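Local atomic coordinates of cellulose biosynthesis protein BcsG (Salmonella typhimurium LT2, PDB entry 5OLT), a protein that is required for cellulose biosynthesis and carries a zinc-binding extramembrane domain of the alkaline phosphatase family. Residues F88-K93 / I310-P315; Y131-L136 / R209-F214; D190-L195 / L245-T250; A28-W33 / I363-K368. All blocks are in the same frame, centred on the assembly; numbering follows the deposited sequence. Where two conformers were deposited one is given.

Following the chain from the N terminus, contact 4 opens first, at 28-33, and closes last, at 363-368, so that its loop holds all the others; it ties helix 27-42 to the small antiparallel sheet near the C terminus. Contact 1 opens at 88-93 and closes at 310-315, joining two strands at one border of the large mixed sheet, and encloses contacts 2 and 3. Those two cross: 131-136, 190-195, 209-214 and 245-250 alternate along the chain. Contact 2 sets a helix on strand 210-216, contact 3 pairs two helices, and Phe214 packs on Asp191, Val194 and Leu195 between them. Phe88 and Phe249 bring contacts 1 and 3 together.

Contact 1. Residues F88-K93 / I310-P315; sequences FDILFK and IDINQP
Ile312 lies over one face of the Phe92 ring, its CG1 4.1 Å from the ring centroid and offset toward the rim, a CH-pi contact. The two side chains run side by side in the same direction, and Ile312 CB reaches the rim atom CD2 of Phe92 at 3.6 Å; a further aromatic, Phe95, forms an edge-to-face pair with Phe92. These residues belong to two parallel strands, 90-92 and 310-312, the latter an outermost strand of the large mixed sheet. Four backbone bonds join the segments: Ile310 N to Asp89 O, Leu91 N to Ile310 O (2.9 Å), Ile312 N to Leu91 O and Lys93 N to Ile312 O. In the first, the donor sits 40° out of the carbonyl plane of Asp89, where the strand begins with a classic beta bulge: Asp89 and Ile90 both face Val296. Asp89 OD2 itself accepts from Phe298 N.

On the face that carries Phe92, Ile90 CG2 also meets Ile312 CG1 at 3.6 Å, and helix 318-328 covers Ile90 and Phe92 through Leu324. Leu91 and Asp311 point to the other face. There the Lys93 chain, bent at chi2 and again at chi4, makes a salt bridge whose hydrogen bond is weak and long, with NZ 3.4 Å from Asp311 OD2. Its CE lies 3.5 Å from Asp311 OD1.

Contact 2. Residues Y131-L136 / R209-F214; sequences YLFDNL and RSATFF
Between Phe133 and Leu136 the chain is helical, and this short helix lies on the extended backbone of Ala211 to Phe213, the two N-to-C directions 164° apart and the axes of the segments 9.2 Å from each other at their closest. This is a helix-on-sheet layer of an alpha/beta fold: strand 210-216 runs within the large mixed sheet, between strands 142-147 and 60-66, and its opposite face packs on helix 191-203, where Thr212 OG1 is hydrogen-bonded by Trp198.

Phe133 does most of the touching. Its CG is anti to the carbonyl carbon (chi1 -72°), and the ring presents its far end to the peptide groups of the strand. Its CE2 is 3.6 Å from Thr212 C, and Ala211 C lies at the ring edge, close to its plane. On one flank CD2 rests against Ala211 CB at 3.7 Å; on the other, CZ meets Phe213 CB at 3.8 Å. The Phe213 side chain crosses that of Phe133 at about a right angle; its CG is anti to the backbone N (chi1 -178°), and its end leads away, to pack on Asn65 and Leu145. The bound zinc ion is about 10 Å from that side chain. One turn along the helix, Leu136 adds a single methyl: its CD1 touches Ala211 CB at 3.8 Å.

Contact 3. Residues D190-L195 / L245-T250; sequences DDLAVL and LDAFFT
Leu195 is the bump and the flat face of Phe248 its seat: CB of Leu195 stands 3.5 Å from the ring centroid of Phe248, squarely over the centre. Its methyls lie on that same side but over the rim, CD2 above Phe248 CE2 at 3.8 Å and CD1 above Phe248 CG. Leu195 CD1 fills the hollow between Phe248 and Leu245, whose CD2 lies 3.9 Å from it. Nearer the helix start, Leu192 lays CD1 against Phe248 CB at 3.9 Å, while its other methyl, CD2, looks more loosely at Ala247 CB. The ring of Phe248 is thus a wedge pushed in beside helix 191-203, and it also rests on Asn196, Trp198 and Leu199 further along.

Asp190 caps that helix: its OD2 accepts from Ala193 N at 3.0 Å through the anti lone pair. Leu192 N donates to Glu244 OE1. Two nearly parallel helices, at 27°, preceding and following strand 210-216 in the chain, are typical of the helical layer of an alpha/beta sandwich.

Contact 4. Residues A28-W33 / I363-K368; sequences ANLNAW and IQYQGK
Trp33 and Tyr365 both hold CG anti to the backbone N (chi1 -176° and -168°), and their side chains slide past each other in opposite directions between helix and strand. The result is an edge-to-face pair: the edge of Tyr365 is turned to the five-membered ring of Trp33, centroids 5.5 Å apart and planes at 88°. At that same edge Tyr365 CE2 lies 3.9 Å from Trp33 CB. Leu30 takes a face of the tyrosine, its CD1 set over the ring centre, 3.6 Å from the centroid. Ile363 completes the cluster, with CD1 4.0 Å from Leu30 CG and CG2 4.0 Å from Trp33 CZ3.

Helix 27-42 is thereby fastened to a beta hairpin of the four-stranded antiparallel sheet, at the end of the strand that runs into the type I' turn from Tyr365 to Lys368. The chemistry is apolar between the segments, and the polar atoms of the two aromatic side chains, the Tyr365 hydroxyl and the indole N-H of Trp33, are hydrogen-bonded outside them, to Ala23 O and Pro19 O, which implies that the chain preceding the helix is pinned by the same side chains.

Contact 1. Residues F88-K93 / I310-P315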
loop_
_atom_site.group_PDB
_atom_site.type_symbol
_atom_site.label_atom_id
_atom_site.label_comp_id
_atom_site.label_asym_id
_atom_site.label_seq_id
_atom_site.Cartn_x
_atom_site.Cartn_y
_atom_site.Cartn_z
ATOM N N PHE A 88 11.062 9.294 -5.484
ATOM C CA PHE A 88 10.274 9.386 -4.241
ATOM C C PHE A 88 10.977 10.181 -3.157
ATOM O O PHE A 88 12.192 10.328 -3.170
ATOM C CB PHE A 88 9.995 7.965 -3.707
ATOM C CG PHE A 88 8.997 7.202 -4.536
ATOM C CD1 PHE A 88 7.638 7.491 -4.443
ATOM C CD2 PHE A 88 9.436 6.237 -5.421
ATOM C CE1 PHE A 88 6.726 6.794 -5.227
ATOM C CE2 PHE A 88 8.536 5.537 -6.240
ATOM C CZ PHE A 88 7.182 5.819 -6.141
ATOM N N ASP A 89 10.205 10.682 -2.213
ATOM C CA ASP A 89 10.769 11.282 -1.019
ATOM C C ASP A 89 11.037 10.242 0.038
ATOM O O ASP A 89 11.995 10.358 0.777
ATOM C CB ASP A 89 9.845 12.344 -0.439
ATOM C CG ASP A 89 9.655 13.529 -1.342
ATOM O OD1 ASP A 89 10.556 13.828 -2.186
ATOM O OD2 ASP A 89 8.614 14.206 -1.177
ATOM N N ILE A 90 10.193 9.211 0.109
ATOM C CA ILE A 90 10.255 8.155 1.113
ATOM C C ILE A 90 10.062 6.841 0.374
ATOM O O ILE A 90 9.117 6.730 -0.432
ATOM C CB ILE A 90 9.139 8.345 2.158
ATOM C CG1 ILE A 90 9.263 9.685 2.884
ATOM C CG2 ILE A 90 9.127 7.154 3.130
ATOM C CD1 ILE A 90 8.008 10.052 3.676
ATOM N N LEU A 91 10.892 5.853 0.639
ATOM C CA LEU A 91 10.770 4.563 -0.052
ATOM C C LEU A 91 10.904 3.449 0.967
ATOM O O LEU A 91 11.926 3.363 1.678
ATOM C CB LEU A 91 11.856 4.482 -1.148
ATOM C CG LEU A 91 11.872 3.250 -2.043
ATOM C CD1 LEU A 91 10.554 3.108 -2.801
ATOM C CD2 LEU A 91 13.043 3.359 -3.019
ATOM N N PHE A 92 9.881 2.597 1.037
ATOM C CA PHE A 92 9.941 1.453 1.957
ATOM C C PHE A 92 10.621 0.256 1.312
ATOM O O PHE A 92 10.291 -0.123 0.174
ATOM C CB PHE A 92 8.507 1.042 2.331
ATOM C CG PHE A 92 7.792 2.029 3.219
ATOM C CD1 PHE A 92 7.113 3.130 2.675
ATOM C CD2 PHE A 92 7.734 1.828 4.590
ATOM C CE1 PHE A 92 6.433 4.033 3.486
ATOM C CE2 PHE A 92 7.045 2.723 5.419
ATOM C CZ PHE A 92 6.376 3.835 4.875
ATOM N N LYS A 93 11.530 -0.371 2.057
ATOM C CA LYS A 93 12.283 -1.534 1.608
ATOM C C LYS A 93 11.780 -2.861 2.165
ATOM O O LYS A 93 12.076 -3.893 1.634
ATOM C CB LYS A 93 13.781 -1.345 1.907
ATOM C CG LYS A 93 14.436 -0.155 1.201
ATOM C CD LYS A 93 14.270 -0.264 -0.310
ATOM C CE LYS A 93 14.959 0.874 -1.059
ATOM N NZ LYS A 93 16.435 0.768 -0.942
ATOM N N ILE A 310 14.427 8.906 1.209
ATOM C CA ILE A 310 14.695 8.371 2.542
ATOM C C ILE A 310 14.213 6.923 2.583
ATOM O O ILE A 310 13.018 6.677 2.383
ATOM C CB ILE A 310 13.974 9.225 3.594
ATOM C CG1 ILE A 310 14.502 10.681 3.561
ATOM C CG2 ILE A 310 14.144 8.603 4.972
ATOM C CD1 ILE A 310 13.548 11.619 4.278
ATOM N N ASP A 311 15.110 5.982 2.814
ATOM C CA ASP A 311 14.708 4.584 2.911
ATOM C C ASP A 311 14.137 4.291 4.279
ATOM O O ASP A 311 14.691 4.685 5.305
ATOM C CB ASP A 311 15.883 3.654 2.692
ATOM C CG ASP A 311 16.364 3.634 1.275
ATOM O OD1 ASP A 311 15.615 4.016 0.337
ATOM O OD2 ASP A 311 17.542 3.242 1.104
ATOM N N ILE A 312 13.017 3.576 4.290
ATOM C CA ILE A 312 12.445 3.082 5.545
ATOM C C ILE A 312 12.764 1.592 5.514
ATOM O O ILE A 312 12.211 0.825 4.693
ATOM C CB ILE A 312 10.907 3.288 5.636
ATOM C CG1 ILE A 312 10.502 4.744 5.436
ATOM C CG2 ILE A 312 10.365 2.748 6.965
ATOM C CD1 ILE A 312 11.123 5.739 6.392
ATOM N N ASN A 313 13.658 1.163 6.389
ATOM C CA ASN A 313 14.125 -0.225 6.376
ATOM C C ASN A 313 13.407 -1.162 7.336
ATOM O O ASN A 313 13.446 -2.377 7.135
ATOM C CB ASN A 313 15.628 -0.272 6.658
ATOM C CG ASN A 313 16.434 0.491 5.607
ATOM O OD1 ASN A 313 17.225 1.383 5.930
ATOM N ND2 ASN A 313 16.252 0.128 4.388
ATOM N N GLN A 314 12.723 -0.599 8.322
ATOM C CA GLN A 314 12.045 -1.416 9.340
ATOM C C GLN A 314 10.818 -2.113 8.753
ATOM O O GLN A 314 10.189 -1.589 7.813
ATOM C CB GLN A 314 11.638 -0.534 10.520
ATOM C CG GLN A 314 12.825 0.164 11.179
ATOM C CD GLN A 314 13.149 1.560 10.621
ATOM O OE1 GLN A 314 12.616 2.026 9.583
ATOM N NE2 GLN A 314 14.034 2.256 11.336
ATOM N N PRO A 315 10.465 -3.294 9.291
ATOM C CA PRO A 315 9.271 -4.001 8.763
ATOM C C PRO A 315 8.034 -3.107 8.913
ATOM O O PRO A 315 7.762 -2.604 10.014
ATOM C CB PRO A 315 9.151 -5.219 9.682
ATOM C CG PRO A 315 10.527 -5.451 10.168
ATOM C CD PRO A 315 11.155 -4.101 10.326
#

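Contact 2. Residues Y131-L136 / R209-F214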
loop_
_atom_site.group_PDB
_atom_site.type_symbol
_atom_site.label_atom_id
_atom_site.label_comp_id
_atom_site.label_asym_id
_atom_site.label_seq_id
_atom_site.Cartn_x
_atom_site.Cartn_y
_atom_site.Cartn_z
ATOM N N TYR A 131 -11.127 3.172 8.568
ATOM C CA TYR A 131 -11.207 3.428 7.133
ATOM C C TYR A 131 -10.534 4.740 6.808
ATOM O O TYR A 131 -11.062 5.803 7.101
ATOM C CB TYR A 131 -12.650 3.410 6.629
ATOM C CG TYR A 131 -13.342 2.080 6.815
ATOM C CD1 TYR A 131 -13.889 1.729 8.057
ATOM C CD2 TYR A 131 -13.460 1.188 5.749
ATOM C CE1 TYR A 131 -14.545 0.515 8.230
ATOM C CE2 TYR A 131 -14.112 -0.043 5.925
ATOM C CZ TYR A 131 -14.671 -0.338 7.163
ATOM O OH TYR A 131 -15.316 -1.547 7.381
ATOM N N LEU A 132 -9.336 4.644 6.223
ATOM C CA LEU A 132 -8.512 5.824 5.972
ATOM C C LEU A 132 -9.282 6.936 5.228
ATOM O O LEU A 132 -9.204 8.137 5.615
ATOM C CB LEU A 132 -7.285 5.397 5.152
ATOM C CG LEU A 132 -6.357 6.511 4.644
ATOM C CD1 LEU A 132 -5.730 7.235 5.854
ATOM C CD2 LEU A 132 -5.301 5.884 3.712
ATOM N N PHE A 133 -9.976 6.577 4.158
ATOM C CA PHE A 133 -10.692 7.557 3.342
ATOM C C PHE A 133 -11.894 8.141 4.076
ATOM O O PHE A 133 -12.253 9.299 3.823
ATOM C CB PHE A 133 -11.044 7.001 1.952
ATOM C CG PHE A 133 -9.844 6.867 1.061
ATOM C CD1 PHE A 133 -9.002 5.760 1.151
ATOM C CD2 PHE A 133 -9.541 7.875 0.149
ATOM C CE1 PHE A 133 -7.868 5.662 0.339
ATOM C CE2 PHE A 133 -8.427 7.778 -0.682
ATOM C CZ PHE A 133 -7.584 6.686 -0.583
ATOM N N ASP A 134 -12.487 7.378 5.005
ATOM C CA ASP A 134 -13.578 7.946 5.818
ATOM C C ASP A 134 -13.055 8.948 6.816
ATOM O O ASP A 134 -13.690 9.982 7.052
ATOM C CB ASP A 134 -14.312 6.834 6.536
ATOM C CG ASP A 134 -15.265 6.103 5.630
ATOM O OD1 ASP A 134 -15.581 6.612 4.516
ATOM O OD2 ASP A 134 -15.717 5.010 6.041
ATOM N N ASN A 135 -11.895 8.653 7.402
ATOM C CA ASN A 135 -11.232 9.590 8.301
ATOM C C ASN A 135 -10.966 10.891 7.549
ATOM O O ASN A 135 -11.169 11.979 8.099
ATOM C CB ASN A 135 -9.920 8.994 8.845
ATOM C CG ASN A 135 -10.166 7.825 9.804
ATOM O OD1 ASN A 135 -11.184 7.792 10.517
ATOM N ND2 ASN A 135 -9.262 6.869 9.826
ATOM N N LEU A 136 -10.519 10.788 6.295
ATOM C CA LEU A 136 -10.278 12.006 5.524
ATOM C C LEU A 136 -11.565 12.704 5.110
ATOM O O LEU A 136 -11.647 13.952 5.171
ATOM C CB LEU A 136 -9.415 11.662 4.311
ATOM C CG LEU A 136 -8.015 11.205 4.709
ATOM C CD1 LEU A 136 -7.344 10.628 3.465
ATOM C CD2 LEU A 136 -7.181 12.344 5.328
ATOM N N ARG A 209 -9.604 20.189 -1.012
ATOM C CA ARG A 209 -8.896 19.015 -0.539
ATOM C C ARG A 209 -9.626 17.768 -0.945
ATOM O O ARG A 209 -10.853 17.693 -0.919
ATOM C CB ARG A 209 -8.501 19.049 0.943
ATOM C CG ARG A 209 -9.614 19.243 1.890
ATOM C CD ARG A 209 -9.176 19.301 3.343
ATOM N NE ARG A 209 -8.206 20.272 3.878
ATOM C CZ ARG A 209 -8.454 21.559 4.151
ATOM N NH1 ARG A 209 -9.613 22.098 3.806
ATOM N NH2 ARG A 209 -7.530 22.316 4.730
ATOM N N SER A 210 -8.843 16.792 -1.371
ATOM C CA SER A 210 -9.431 15.566 -1.912
ATOM C C SER A 210 -8.523 14.397 -1.635
ATOM O O SER A 210 -7.342 14.564 -1.417
ATOM C CB SER A 210 -9.689 15.673 -3.410
ATOM O OG SER A 210 -8.477 15.659 -4.152
ATOM N N ALA A 211 -9.108 13.211 -1.679
ATOM C CA ALA A 211 -8.375 11.964 -1.445
ATOM C C ALA A 211 -8.898 10.976 -2.456
ATOM O O ALA A 211 -10.091 10.700 -2.504
ATOM C CB ALA A 211 -8.587 11.456 -0.027
ATOM N N THR A 212 -7.993 10.431 -3.266
ATOM C CA THR A 212 -8.333 9.550 -4.364
ATOM C C THR A 212 -7.663 8.200 -4.181
ATOM O O THR A 212 -6.457 8.125 -3.920
ATOM C CB THR A 212 -7.870 10.176 -5.706
ATOM O OG1 THR A 212 -8.551 11.402 -5.874
ATOM C CG2 THR A 212 -8.182 9.283 -6.877
ATOM N N PHE A 213 -8.463 7.139 -4.352
ATOM C CA PHE A 213 -7.984 5.771 -4.440
ATOM C C PHE A 213 -7.968 5.356 -5.895
ATOM O O PHE A 213 -9.019 5.365 -6.567
ATOM C CB PHE A 213 -8.903 4.848 -3.629
ATOM C CG PHE A 213 -8.456 3.420 -3.614
ATOM C CD1 PHE A 213 -7.307 3.072 -2.895
ATOM C CD2 PHE A 213 -9.150 2.441 -4.305
ATOM C CE1 PHE A 213 -6.884 1.739 -2.860
ATOM C CE2 PHE A 213 -8.716 1.080 -4.298
ATOM C CZ PHE A 213 -7.569 0.762 -3.577
ATOM N N PHE A 214 -6.781 5.004 -6.390
ATOM C CA PHE A 214 -6.607 4.654 -7.795
ATOM C C PHE A 214 -6.041 3.236 -7.897
ATOM O O PHE A 214 -4.945 2.997 -7.384
ATOM C CB PHE A 214 -5.645 5.686 -8.435
ATOM C CG PHE A 214 -5.257 5.438 -9.889
ATOM C CD1 PHE A 214 -6.034 4.665 -10.793
ATOM C CD2 PHE A 214 -4.063 6.013 -10.376
ATOM C CE1 PHE A 214 -5.639 4.483 -12.110
ATOM C CE2 PHE A 214 -3.686 5.832 -11.710
ATOM C CZ PHE A 214 -4.456 5.068 -12.575
#

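Contact 3. Residues D190-L195 / L245-T250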
loop_
_atom_site.group_PDB
_atom_site.type_symbol
_atom_site.label_atom_id
_atom_site.label_comp_id
_atom_site.label_asym_id
_atom_site.label_seq_id
_atom_site.Cartn_x
_atom_site.Cartn_y
_atom_site.Cartn_z
ATOM N N ASP A 190 -4.962 3.503 -20.540
ATOM C CA ASP A 190 -3.650 4.079 -20.353
ATOM C C ASP A 190 -3.586 4.855 -19.041
ATOM O O ASP A 190 -4.420 5.756 -18.779
ATOM C CB ASP A 190 -3.324 5.039 -21.488
ATOM C CG ASP A 190 -1.932 5.536 -21.384
ATOM O OD1 ASP A 190 -0.998 4.775 -21.729
ATOM O OD2 ASP A 190 -1.762 6.667 -20.914
ATOM N N ASP A 191 -2.548 4.582 -18.257
ATOM C CA ASP A 191 -2.489 5.184 -16.917
ATOM C C ASP A 191 -2.179 6.666 -16.932
ATOM O O ASP A 191 -2.700 7.419 -16.095
ATOM C CB ASP A 191 -1.499 4.443 -16.045
ATOM C CG ASP A 191 -2.009 3.058 -15.728
ATOM O OD1 ASP A 191 -3.192 3.000 -15.246
ATOM O OD2 ASP A 191 -1.308 2.045 -16.036
ATOM N N LEU A 192 -1.314 7.105 -17.867
ATOM C CA LEU A 192 -1.053 8.536 -17.959
ATOM C C LEU A 192 -2.326 9.268 -18.333
ATOM O O LEU A 192 -2.563 10.369 -17.811
ATOM C CB LEU A 192 0.075 8.803 -18.943
ATOM C CG LEU A 192 0.574 10.241 -19.090
ATOM C CD1 LEU A 192 0.947 10.816 -17.718
ATOM C CD2 LEU A 192 1.735 10.282 -20.090
ATOM N N ALA A 193 -3.150 8.691 -19.218
ATOM C CA ALA A 193 -4.432 9.341 -19.572
ATOM C C ALA A 193 -5.381 9.424 -18.376
ATOM O O ALA A 193 -6.014 10.459 -18.155
ATOM C CB ALA A 193 -5.099 8.618 -20.721
ATOM N N VAL A 194 -5.456 8.347 -17.580
ATOM C CA VAL A 194 -6.281 8.361 -16.374
ATOM C C VAL A 194 -5.777 9.451 -15.407
ATOM O O VAL A 194 -6.575 10.205 -14.840
ATOM C CB VAL A 194 -6.245 6.983 -15.666
ATOM C CG1 VAL A 194 -6.962 7.044 -14.329
ATOM C CG2 VAL A 194 -6.904 5.905 -16.526
ATOM N N LEU A 195 -4.459 9.543 -15.222
ATOM C CA LEU A 195 -3.881 10.483 -14.254
ATOM C C LEU A 195 -4.056 11.917 -14.759
ATOM O O LEU A 195 -4.313 12.803 -13.957
ATOM C CB LEU A 195 -2.398 10.171 -14.006
ATOM C CG LEU A 195 -2.208 8.927 -13.140
ATOM C CD1 LEU A 195 -0.779 8.392 -13.336
ATOM C CD2 LEU A 195 -2.472 9.261 -11.660
ATOM N N LEU A 245 4.254 6.843 -14.899
ATOM C CA LEU A 245 4.206 7.454 -13.567
ATOM C C LEU A 245 5.237 8.570 -13.452
ATOM O O LEU A 245 4.927 9.637 -12.912
ATOM C CB LEU A 245 4.419 6.401 -12.480
ATOM C CG LEU A 245 3.295 5.372 -12.346
ATOM C CD1 LEU A 245 3.720 4.321 -11.321
ATOM C CD2 LEU A 245 1.976 6.040 -11.940
ATOM N N ASP A 246 6.444 8.350 -13.970
ATOM C CA ASP A 246 7.449 9.395 -13.908
ATOM C C ASP A 246 7.063 10.618 -14.712
ATOM O O ASP A 246 7.277 11.747 -14.255
ATOM C CB ASP A 246 8.803 8.845 -14.360
ATOM C CG ASP A 246 9.952 9.489 -13.636
ATOM O OD1 ASP A 246 9.854 9.695 -12.393
ATOM O OD2 ASP A 246 10.947 9.788 -14.313
ATOM N N ALA A 247 6.457 10.416 -15.881
ATOM C CA ALA A 247 5.967 11.509 -16.709
ATOM C C ALA A 247 4.890 12.268 -15.939
ATOM O O ALA A 247 4.898 13.504 -15.927
ATOM C CB ALA A 247 5.445 10.996 -18.029
ATOM N N PHE A 248 3.996 11.547 -15.264
ATOM C CA PHE A 248 3.002 12.208 -14.477
ATOM C C PHE A 248 3.577 12.979 -13.297
ATOM O O PHE A 248 3.110 14.088 -13.008
ATOM C CB PHE A 248 1.926 11.226 -14.002
ATOM C CG PHE A 248 0.795 11.938 -13.362
ATOM C CD1 PHE A 248 0.018 12.817 -14.158
ATOM C CD2 PHE A 248 0.529 11.804 -12.019
ATOM C CE1 PHE A 248 -1.030 13.517 -13.631
ATOM C CE2 PHE A 248 -0.558 12.548 -11.455
ATOM C CZ PHE A 248 -1.302 13.411 -12.274
ATOM N N PHE A 249 4.592 12.433 -12.633
ATOM C CA PHE A 249 5.234 13.169 -11.547
ATOM C C PHE A 249 5.749 14.499 -12.094
ATOM O O PHE A 249 5.622 15.538 -11.432
ATOM C CB PHE A 249 6.364 12.351 -10.937
ATOM C CG PHE A 249 5.913 11.218 -10.049
ATOM C CD1 PHE A 249 4.553 10.860 -9.905
ATOM C CD2 PHE A 249 6.866 10.509 -9.317
ATOM C CE1 PHE A 249 4.174 9.793 -9.058
ATOM C CE2 PHE A 249 6.494 9.469 -8.475
ATOM C CZ PHE A 249 5.158 9.103 -8.359
ATOM N N THR A 250 6.338 14.477 -13.287
ATOM C CA THR A 250 6.804 15.744 -13.931
ATOM C C THR A 250 5.655 16.736 -14.179
ATOM O O THR A 250 5.795 17.956 -13.897
ATOM C CB THR A 250 7.604 15.437 -15.208
ATOM O OG1 THR A 250 8.720 14.616 -14.833
ATOM C CG2 THR A 250 8.119 16.692 -15.849
#

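Contact 4. Residues A28-W33 / I363-K368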
loop_
_atom_site.group_PDB
_atom_site.type_symbol
_atom_site.label_atom_id
_atom_site.label_comp_id
_atom_site.label_asym_id
_atom_site.label_seq_id
_atom_site.Cartn_x
_atom_site.Cartn_y
_atom_site.Cartn_z
ATOM N N ALA A 28 2.890 -25.047 18.507
ATOM C CA ALA A 28 2.193 -24.360 19.580
ATOM C C ALA A 28 2.708 -22.929 19.762
ATOM O O ALA A 28 1.917 -22.000 19.921
ATOM C CB ALA A 28 2.285 -25.143 20.904
ATOM N N ASN A 29 4.025 -22.750 19.730
ATOM C CA ASN A 29 4.604 -21.412 19.923
ATOM C C ASN A 29 4.319 -20.481 18.756
ATOM O O ASN A 29 4.112 -19.290 18.981
ATOM C CB ASN A 29 6.096 -21.448 20.238
ATOM C CG ASN A 29 6.373 -22.008 21.629
ATOM O OD1 ASN A 29 7.463 -22.537 21.880
ATOM N ND2 ASN A 29 5.412 -21.903 22.506
ATOM N N LEU A 30 4.313 -21.006 17.525
ATOM C CA LEU A 30 4.018 -20.145 16.376
ATOM C C LEU A 30 2.535 -19.798 16.372
ATOM O O LEU A 30 2.191 -18.642 16.104
ATOM C CB LEU A 30 4.434 -20.821 15.062
ATOM C CG LEU A 30 5.882 -20.548 14.616
ATOM C CD1 LEU A 30 6.955 -20.915 15.604
ATOM C CD2 LEU A 30 6.079 -21.313 13.309
ATOM N N ASN A 31 1.666 -20.743 16.759
ATOM C CA ASN A 31 0.237 -20.434 16.899
ATOM C C ASN A 31 0.038 -19.343 17.965
ATOM O O ASN A 31 -0.713 -18.365 17.770
ATOM C CB ASN A 31 -0.554 -21.699 17.328
ATOM C CG ASN A 31 -0.890 -22.612 16.176
ATOM O OD1 ASN A 31 -0.800 -22.239 14.996
ATOM N ND2 ASN A 31 -1.334 -23.813 16.503
ATOM N N ALA A 32 0.714 -19.500 19.104
ATOM C CA ALA A 32 0.590 -18.524 20.183
ATOM C C ALA A 32 1.113 -17.146 19.733
ATOM O O ALA A 32 0.509 -16.122 20.038
ATOM C CB ALA A 32 1.307 -18.994 21.430
ATOM N N TRP A 33 2.251 -17.136 19.017
ATOM C CA TRP A 33 2.798 -15.891 18.498
ATOM C C TRP A 33 1.774 -15.181 17.591
ATOM O O TRP A 33 1.579 -13.957 17.726
ATOM C CB TRP A 33 4.130 -16.128 17.760
ATOM C CG TRP A 33 4.721 -14.833 17.322
ATOM C CD1 TRP A 33 5.556 -14.033 18.031
ATOM C CD2 TRP A 33 4.453 -14.142 16.088
ATOM N NE1 TRP A 33 5.814 -12.883 17.334
ATOM C CE2 TRP A 33 5.159 -12.927 16.134
ATOM C CE3 TRP A 33 3.680 -14.446 14.941
ATOM C CZ2 TRP A 33 5.120 -12.000 15.077
ATOM C CZ3 TRP A 33 3.631 -13.514 13.898
ATOM C CH2 TRP A 33 4.346 -12.316 13.974
ATOM N N ILE A 363 4.260 -16.396 8.032
ATOM C CA ILE A 363 4.979 -15.516 8.982
ATOM C C ILE A 363 6.473 -15.715 8.850
ATOM O O ILE A 363 6.933 -16.706 8.265
ATOM C CB ILE A 363 4.561 -15.758 10.468
ATOM C CG1 ILE A 363 5.062 -17.123 10.976
ATOM C CG2 ILE A 363 3.028 -15.620 10.581
ATOM C CD1 ILE A 363 4.741 -17.410 12.451
ATOM N N GLN A 364 7.222 -14.749 9.381
ATOM C CA GLN A 364 8.658 -14.896 9.609
ATOM C C GLN A 364 8.846 -15.120 11.096
ATOM O O GLN A 364 8.342 -14.348 11.896
ATOM C CB GLN A 364 9.421 -13.655 9.165
ATOM C CG GLN A 364 9.373 -13.393 7.676
ATOM C CD GLN A 364 10.386 -14.202 6.891
ATOM O OE1 GLN A 364 11.248 -14.864 7.453
ATOM N NE2 GLN A 364 10.299 -14.117 5.591
ATOM N N TYR A 365 9.555 -16.165 11.468
ATOM C CA TYR A 365 9.750 -16.455 12.904
ATOM C C TYR A 365 11.217 -16.774 13.074
ATOM O O TYR A 365 11.722 -17.704 12.427
ATOM C CB TYR A 365 8.871 -17.642 13.362
ATOM C CG TYR A 365 8.833 -17.765 14.869
ATOM C CD1 TYR A 365 9.847 -18.455 15.544
ATOM C CD2 TYR A 365 7.798 -17.171 15.621
ATOM C CE1 TYR A 365 9.847 -18.542 16.939
ATOM C CE2 TYR A 365 7.801 -17.227 17.011
ATOM C CZ TYR A 365 8.823 -17.935 17.661
ATOM O OH TYR A 365 8.820 -18.010 19.041
ATOM N N GLN A 366 11.890 -15.982 13.921
ATOM C CA GLN A 366 13.339 -16.032 14.085
ATOM C C GLN A 366 14.043 -16.024 12.729
ATOM O O GLN A 366 14.979 -16.794 12.475
ATOM C CB GLN A 366 13.752 -17.223 14.953
ATOM C CG GLN A 366 13.257 -17.074 16.380
ATOM C CD GLN A 366 13.576 -18.263 17.257
ATOM O OE1 GLN A 366 14.212 -19.213 16.823
ATOM N NE2 GLN A 366 13.125 -18.217 18.492
ATOM N N GLY A 367 13.520 -15.168 11.844
ATOM C CA GLY A 367 14.148 -14.890 10.553
ATOM C C GLY A 367 13.900 -15.919 9.466
ATOM O O GLY A 367 14.510 -15.821 8.403
ATOM N N LYS A 368 13.001 -16.880 9.699
ATOM C CA LYS A 368 12.749 -17.945 8.724
ATOM C C LYS A 368 11.253 -17.948 8.410
ATOM O O LYS A 368 10.443 -17.741 9.309
ATOM C CB LYS A 368 13.132 -19.314 9.292
ATOM C CG LYS A 368 14.612 -19.433 9.697
ATOM C CD LYS A 368 14.971 -20.787 10.318
ATOM C CE LYS A 368 14.550 -21.978 9.449
ATOM N NZ LYS A 368 15.608 -23.029 9.384
#